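Local coordinates for capsule biosynthesis protein CapD proenzyme (Bacillus anthracis, PDB 3G9K) that cleaves the poly-gamma-D-glutamate capsule of the anthrax bacillus and joins it by an amide bond to peptidoglycan, at residues V57-L60 with H61-G64; L118-G121 with E122-P126; T181-K184 with I185-E188. All coordinates share one frame; numbering follows the deposited sequence.

The three contacts are local and follow one another along the large chain of CapD. Interaction 1 is a buried turn at the end of helix 44-58. It probably lies closest to the active site, since Glu59 bonds to Thr2 near the start of the second chain. Interaction 3 also touches that chain, through Thr181 and Ala31. Interactions 2 and 3 are helical turns with centres about 11 Å apart. They meet through Gln186 NE2, a probable donor to Gln125 OE1 at 2.6 Å and to Gly121 O. The centre of interaction 1 lies about 18 Å from either. It touches interaction 3, where Val57 CG2 lies 3.8 Å from Leu182 CD1, but not interaction 2.

Interaction 1: V57-L60 with H61-G64; sequences VVEL and HASG
Glu59 meets His61, Ala62 and Ser63 in a tight, buried turn. It carries the chain out of helix 44-58 toward strand 68-74. Glu59 is the first residue to leave helical backbone angles. Its carbonyl O accepts a hydrogen bond from Ala62 N at 2.9 Å. The bond is fairly straight (N-H...O 161°), and the donor is tilted out of the carbonyl plane. Leu60 and His61 occupy the two corners, with the backbone angles of a type I beta turn.

A water joins Glu59 to Ser63 beside the turn. It donates to Glu59 O at 2.8 Å and to Glu59 OE1 at 2.5 Å. It also accepts from Ser63 OG at 2.7 Å. The extended Glu59 side chain and its own carbonyl both hold this water. Glu59 OE1 also bonds to Thr2 OG1 of the second CapD chain, and OE2 bonds to Ser26 OG. In the gamma-glutamyltransferase family, members of the Ntn hydrolases, the nucleophile is the threonine that begins the small subunit. The bond to a threonine so near the start of the second chain is consistent with a place close to the active site.

His61 CG sits between its backbone N and carbonyl carbon (chi1 49°). This turns the ring back over the preceding residues. Its CE1 lies 3.6 Å from Glu59 CG, and the carboxylate and ring planes are 71° apart. Glu59 O lies above one ring face, offset toward the rim, 4.0 Å from the plane. His61 ND1 is buried without a polar partner in the model. The methyl of Ala62 sits beside the Glu59 carboxylate, with CB 3.9 Å from OE1.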
loop_
_atom_site.group_PDB
_atom_site.type_symbol
_atom_site.label_atom_id
_atom_site.label_comp_id
_atom_site.label_asym_id
_atom_site.label_seq_id
_atom_site.Cartn_x
_atom_site.Cartn_y
_atom_site.Cartn_z
ATOM N N VAL A 57 -12.484 7.297 1.083
ATOM C CA VAL A 57 -13.746 7.598 1.786
ATOM C C VAL A 57 -14.093 6.559 2.857
ATOM O O VAL A 57 -14.415 6.894 3.997
ATOM C CB VAL A 57 -14.911 7.732 0.772
ATOM C CG1 VAL A 57 -16.226 7.828 1.511
ATOM C CG2 VAL A 57 -14.704 8.955 -0.126
ATOM N N VAL A 58 -14.048 5.288 2.497
ATOM C CA VAL A 58 -14.555 4.236 3.374
ATOM C C VAL A 58 -13.464 3.613 4.246
ATOM O O VAL A 58 -13.765 2.920 5.240
ATOM C CB VAL A 58 -15.304 3.121 2.552
ATOM C CG1 VAL A 58 -16.436 3.737 1.697
ATOM C CG2 VAL A 58 -14.316 2.328 1.656
ATOM N N GLU A 59 -12.209 3.782 3.847
ATOM C CA GLU A 59 -11.088 3.281 4.619
ATOM C C GLU A 59 -10.169 4.456 4.984
ATOM O O GLU A 59 -8.967 4.388 4.834
ATOM C CB GLU A 59 -10.315 2.229 3.836
ATOM C CG GLU A 59 -9.484 1.401 4.748
ATOM C CD GLU A 59 -8.544 0.469 4.008
ATOM O OE1 GLU A 59 -7.914 0.915 3.023
ATOM O OE2 GLU A 59 -8.447 -0.702 4.424
ATOM N N LEU A 60 -10.805 5.520 5.450
ATOM C CA LEU A 60 -10.229 6.861 5.601
ATOM C C LEU A 60 -9.058 6.988 6.557
ATOM O O LEU A 60 -8.222 7.909 6.416
ATOM C CB LEU A 60 -11.356 7.818 5.998
ATOM C CG LEU A 60 -12.006 7.548 7.362
ATOM C CD1 LEU A 60 -11.475 8.638 8.365
ATOM C CD2 LEU A 60 -13.525 7.538 7.312
ATOM N N HIS A 61 -8.954 6.036 7.475
ATOM C CA HIS A 61 -7.816 5.981 8.406
ATOM C C HIS A 61 -6.545 5.668 7.694
ATOM O O HIS A 61 -5.484 6.067 8.151
ATOM C CB HIS A 61 -8.025 4.943 9.515
ATOM C CG HIS A 61 -8.452 3.588 9.039
ATOM N ND1 HIS A 61 -9.749 3.315 8.642
ATOM C CD2 HIS A 61 -7.760 2.444 8.883
ATOM C CE1 HIS A 61 -9.833 2.049 8.286
ATOM N NE2 HIS A 61 -8.645 1.491 8.443
ATOM N N ALA A 62 -6.647 4.998 6.550
ATOM C CA ALA A 62 -5.452 4.378 5.901
ATOM C C ALA A 62 -4.904 5.072 4.671
ATOM O O ALA A 62 -3.746 4.867 4.304
ATOM C CB ALA A 62 -5.776 2.924 5.551
ATOM N N SER A 63 -5.719 5.836 3.972
ATOM C CA SER A 63 -5.279 6.540 2.786
ATOM C C SER A 63 -6.313 7.618 2.488
ATOM O O SER A 63 -7.400 7.620 3.087
ATOM C CB SER A 63 -5.150 5.610 1.577
ATOM O OG SER A 63 -6.433 5.221 1.030
ATOM N N GLY A 64 -5.992 8.494 1.546
ATOM C CA GLY A 64 -6.987 9.431 1.029
ATOM C C GLY A 64 -6.429 10.679 0.386
ATOM O O GLY A 64 -5.233 10.775 0.080
HETATM O O HOH W 1 -7.505 3.409 2.701
#

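Interaction 2: L118-G121 with E122-P126; sequences LPMG and ELLQP
Leu118 touches both Glu122 and Leu123 where the chain enters helix 120-133. Its CB lies 4.1 Å from Leu123 CD2, and the two side chains cross at about a right angle. Its CD2 methyl lies 3.6 Å from Glu122 OE1, a carbon-to-oxygen contact.

Pro119 holds the N-cap position of the helix. Glu122 CG is anti to its own carbonyl carbon (chi1 -63°), and the extended chain beyond it runs back to CG and CD of the Pro119 ring. Glu122 OE2 comes to 3.4 Å from Pro119 CG. The carboxylate thus lies beside the start of the helix, where a negative charge would probably be favoured by the helix dipole. Pro119 O faces Leu123 CG at 3.6 Å.

Met120, built as selenomethionine, opens the first turn. Its carbonyl O takes Leu124 N at 3.2 Å, almost in line with the C=O bond, and more weakly Leu123 N. Its side chain is bent, and CG and SE of Met120 both lie 3.7 Å from Leu124 CD1. Leu123 CD1 is farther from SE, at 4.2 Å.

Gly121 O receives Leu124 N at 3.3 Å from above the carbonyl plane. A weak bond from Gln125 N reaches the same oxygen. The helix is kinked at Pro126, whose N makes no bond to the turn before.

The apolar side of this turn faces three helices. Met120 and Leu123 pack on Ile49 of helix 44-58 and on His112 of helix 104-115, while Leu124 reaches Ile185 of helix 176-188.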
loop_
_atom_site.group_PDB
_atom_site.type_symbol
_atom_site.label_atom_id
_atom_site.label_comp_id
_atom_site.label_asym_id
_atom_site.label_seq_id
_atom_site.Cartn_x
_atom_site.Cartn_y
_atom_site.Cartn_z
ATOM N N LEU A 118 -12.013 6.390 -19.396
ATOM C CA LEU A 118 -13.269 7.080 -19.149
ATOM C C LEU A 118 -12.966 8.500 -18.613
ATOM O O LEU A 118 -11.877 8.752 -18.106
ATOM C CB LEU A 118 -14.106 6.276 -18.165
ATOM C CG LEU A 118 -14.641 4.916 -18.665
ATOM C CD1 LEU A 118 -15.140 3.987 -17.534
ATOM C CD2 LEU A 118 -15.775 5.175 -19.651
ATOM N N PRO A 119 -13.908 9.447 -18.777
ATOM C CA PRO A 119 -13.708 10.765 -18.166
ATOM C C PRO A 119 -13.650 10.702 -16.644
ATOM O O PRO A 119 -14.297 9.849 -16.026
ATOM C CB PRO A 119 -14.964 11.540 -18.585
ATOM C CG PRO A 119 -15.949 10.508 -18.931
ATOM C CD PRO A 119 -15.182 9.366 -19.501
HETATM N N MSE A 120 -12.895 11.644 -16.082
HETATM C CA MSE A 120 -12.649 11.662 -14.649
HETATM C C MSE A 120 -13.922 11.761 -13.819
HETATM O O MSE A 120 -14.076 11.051 -12.823
HETATM C CB MSE A 120 -11.687 12.797 -14.306
HETATM C CG MSE A 120 -11.179 12.728 -12.903
HETATM SE SE MSE A 120 -10.278 11.021 -12.668
HETATM C CE MSE A 120 -8.550 11.724 -12.240
ATOM N N GLY A 121 -14.842 12.613 -14.238
ATOM C CA GLY A 121 -16.021 12.837 -13.453
ATOM C C GLY A 121 -16.706 11.565 -13.034
ATOM O O GLY A 121 -17.054 11.384 -11.909
ATOM N N GLU A 122 -16.901 10.686 -13.982
ATOM C CA GLU A 122 -17.551 9.396 -13.744
ATOM C C GLU A 122 -16.831 8.556 -12.687
ATOM O O GLU A 122 -17.451 7.889 -11.863
ATOM C CB GLU A 122 -17.565 8.530 -15.012
ATOM C CG GLU A 122 -18.308 9.040 -16.183
ATOM C CD GLU A 122 -18.231 8.091 -17.393
ATOM O OE1 GLU A 122 -17.801 6.913 -17.252
ATOM O OE2 GLU A 122 -18.605 8.514 -18.488
ATOM N N LEU A 123 -15.514 8.558 -12.765
ATOM C CA LEU A 123 -14.677 7.791 -11.854
ATOM C C LEU A 123 -14.693 8.255 -10.384
ATOM O O LEU A 123 -14.488 7.433 -9.498
ATOM C CB LEU A 123 -13.273 7.793 -12.403
ATOM C CG LEU A 123 -13.104 7.294 -13.847
ATOM C CD1 LEU A 123 -11.621 7.368 -14.259
ATOM C CD2 LEU A 123 -13.634 5.847 -14.083
ATOM N N LEU A 124 -14.996 9.549 -10.136
ATOM C CA LEU A 124 -15.079 10.091 -8.781
ATOM C C LEU A 124 -16.427 9.848 -8.160
ATOM O O LEU A 124 -16.567 9.928 -6.950
ATOM C CB LEU A 124 -14.769 11.601 -8.786
ATOM C CG LEU A 124 -13.294 11.982 -8.600
ATOM C CD1 LEU A 124 -12.452 11.440 -9.698
ATOM C CD2 LEU A 124 -13.123 13.521 -8.512
ATOM N N GLN A 125 -17.434 9.548 -8.989
ATOM C CA GLN A 125 -18.796 9.503 -8.503
ATOM C C GLN A 125 -19.050 8.420 -7.453
ATOM O O GLN A 125 -19.735 8.675 -6.492
ATOM C CB GLN A 125 -19.832 9.413 -9.654
ATOM C CG GLN A 125 -21.244 9.749 -9.206
ATOM C CD GLN A 125 -21.403 11.203 -8.815
ATOM O OE1 GLN A 125 -20.976 12.100 -9.537
ATOM N NE2 GLN A 125 -22.003 11.434 -7.695
ATOM N N PRO A 126 -18.544 7.197 -7.641
ATOM C CA PRO A 126 -18.825 6.249 -6.544
ATOM C C PRO A 126 -18.339 6.699 -5.147
ATOM O O PRO A 126 -19.046 6.547 -4.162
ATOM C CB PRO A 126 -18.118 4.983 -7.008
ATOM C CG PRO A 126 -18.125 5.091 -8.492
ATOM C CD PRO A 126 -17.814 6.551 -8.731
#

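Interaction 3: T181-K184 with I185-E188; sequences TLKK and IQKE
Lys184 and Glu188 form a salt bridge one turn apart, the i to i+4 pairing of an alpha helix, at the end of helix 176-188. Lys184 NZ donates to Glu188 OE1 at 3.1 Å. It comes to the syn side of that oxygen, 34° out of the carboxylate plane. A weaker bond goes to OE2, so one ammonium reaches both oxygens, unequally. The lysine chain is extended until its last torsion (chi4 -67°), which swings NZ toward the glutamate. Lys184 CG lies alongside the same carboxylate, 3.6 Å from OE2.

Four backbone bonds run beneath, from Ile185, Gln186, Lys187 and Glu188 N to the carbonyls of Thr181, Leu182, Lys183 and Lys184. The last is 2.8 Å long, from Glu188 N to Lys184 O.

Lys183 O has a further partner. A water donates to it at 2.7 Å and also to Gln186 OE1 at 2.6 Å. The amide NE2 of Gln186 points to Gln125 on helix 120-133, and Lys183 NZ pairs with Glu132 there.

The buried side carries Thr181, Leu182 and Ile185. Tyr53 of helix 44-58 packs on the latter two. Thr181 OG1 bonds to Ala31 O of the second CapD chain. Thr181 CG2, anti to the backbone N, rests 4.1 Å from Ile185 CD1.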
loop_
_atom_site.group_PDB
_atom_site.type_symbol
_atom_site.label_atom_id
_atom_site.label_comp_id
_atom_site.label_asym_id
_atom_site.label_seq_id
_atom_site.Cartn_x
_atom_site.Cartn_y
_atom_site.Cartn_z
ATOM N N THR A 181 -15.817 18.633 -1.032
ATOM C CA THR A 181 -14.480 18.696 -1.591
ATOM C C THR A 181 -14.377 17.841 -2.836
ATOM O O THR A 181 -13.829 18.275 -3.852
ATOM C CB THR A 181 -13.391 18.295 -0.550
ATOM O OG1 THR A 181 -13.505 19.160 0.596
ATOM C CG2 THR A 181 -11.895 18.343 -1.143
ATOM N N LEU A 182 -14.853 16.606 -2.738
ATOM C CA LEU A 182 -14.783 15.680 -3.871
ATOM C C LEU A 182 -15.615 16.226 -5.080
ATOM O O LEU A 182 -15.190 16.128 -6.217
ATOM C CB LEU A 182 -15.255 14.283 -3.456
ATOM C CG LEU A 182 -14.419 13.519 -2.433
ATOM C CD1 LEU A 182 -15.005 12.170 -2.133
ATOM C CD2 LEU A 182 -12.926 13.317 -2.917
ATOM N N LYS A 183 -16.774 16.806 -4.816
ATOM C CA LYS A 183 -17.557 17.412 -5.896
ATOM C C LYS A 183 -16.814 18.581 -6.540
ATOM O O LYS A 183 -16.873 18.759 -7.758
ATOM C CB LYS A 183 -18.941 17.824 -5.367
ATOM C CG LYS A 183 -19.843 16.616 -5.176
ATOM C CD LYS A 183 -21.089 16.941 -4.349
ATOM C CE LYS A 183 -22.187 15.983 -4.651
ATOM N NZ LYS A 183 -23.505 16.500 -4.137
ATOM N N LYS A 184 -16.038 19.347 -5.746
ATOM C CA LYS A 184 -15.236 20.454 -6.298
ATOM C C LYS A 184 -14.143 19.945 -7.209
ATOM O O LYS A 184 -13.888 20.502 -8.263
ATOM C CB LYS A 184 -14.606 21.299 -5.173
ATOM C CG LYS A 184 -14.225 22.741 -5.616
ATOM C CD LYS A 184 -13.848 23.578 -4.399
ATOM C CE LYS A 184 -13.759 25.074 -4.682
ATOM N NZ LYS A 184 -12.679 25.509 -5.563
ATOM N N ILE A 185 -13.480 18.890 -6.774
ATOM C CA ILE A 185 -12.474 18.219 -7.592
ATOM C C ILE A 185 -13.154 17.629 -8.864
ATOM O O ILE A 185 -12.587 17.672 -9.958
ATOM C CB ILE A 185 -11.791 17.099 -6.778
ATOM C CG1 ILE A 185 -10.912 17.670 -5.672
ATOM C CG2 ILE A 185 -10.997 16.159 -7.676
ATOM C CD1 ILE A 185 -10.471 16.645 -4.643
ATOM N N GLN A 186 -14.346 17.061 -8.698
ATOM C CA GLN A 186 -15.096 16.473 -9.827
ATOM C C GLN A 186 -15.369 17.562 -10.889
ATOM O O GLN A 186 -15.217 17.309 -12.083
ATOM C CB GLN A 186 -16.378 15.831 -9.355
ATOM C CG GLN A 186 -17.235 15.196 -10.474
ATOM C CD GLN A 186 -18.478 14.631 -9.896
ATOM O OE1 GLN A 186 -19.219 15.347 -9.243
ATOM N NE2 GLN A 186 -18.710 13.338 -10.095
ATOM N N LYS A 187 -15.762 18.749 -10.440
ATOM C CA LYS A 187 -16.063 19.884 -11.338
ATOM C C LYS A 187 -14.823 20.579 -11.891
ATOM O O LYS A 187 -14.744 20.873 -13.102
ATOM C CB LYS A 187 -16.906 20.909 -10.620
ATOM C CG LYS A 187 -17.105 22.164 -11.463
ATOM C CD LYS A 187 -18.153 23.033 -10.868
ATOM C CE LYS A 187 -18.657 24.074 -11.843
ATOM N NZ LYS A 187 -19.903 24.609 -11.242
ATOM N N GLU A 188 -13.846 20.854 -11.034
ATOM C CA GLU A 188 -12.709 21.717 -11.433
ATOM C C GLU A 188 -11.406 21.002 -11.770
ATOM O O GLU A 188 -10.445 21.623 -12.239
ATOM C CB GLU A 188 -12.448 22.760 -10.340
ATOM C CG GLU A 188 -13.700 23.507 -9.879
ATOM C CD GLU A 188 -13.397 24.537 -8.827
ATOM O OE1 GLU A 188 -12.191 24.755 -8.553
ATOM O OE2 GLU A 188 -14.363 25.168 -8.335
HETATM O O HOH W 2 -18.933 17.968 -9.271
#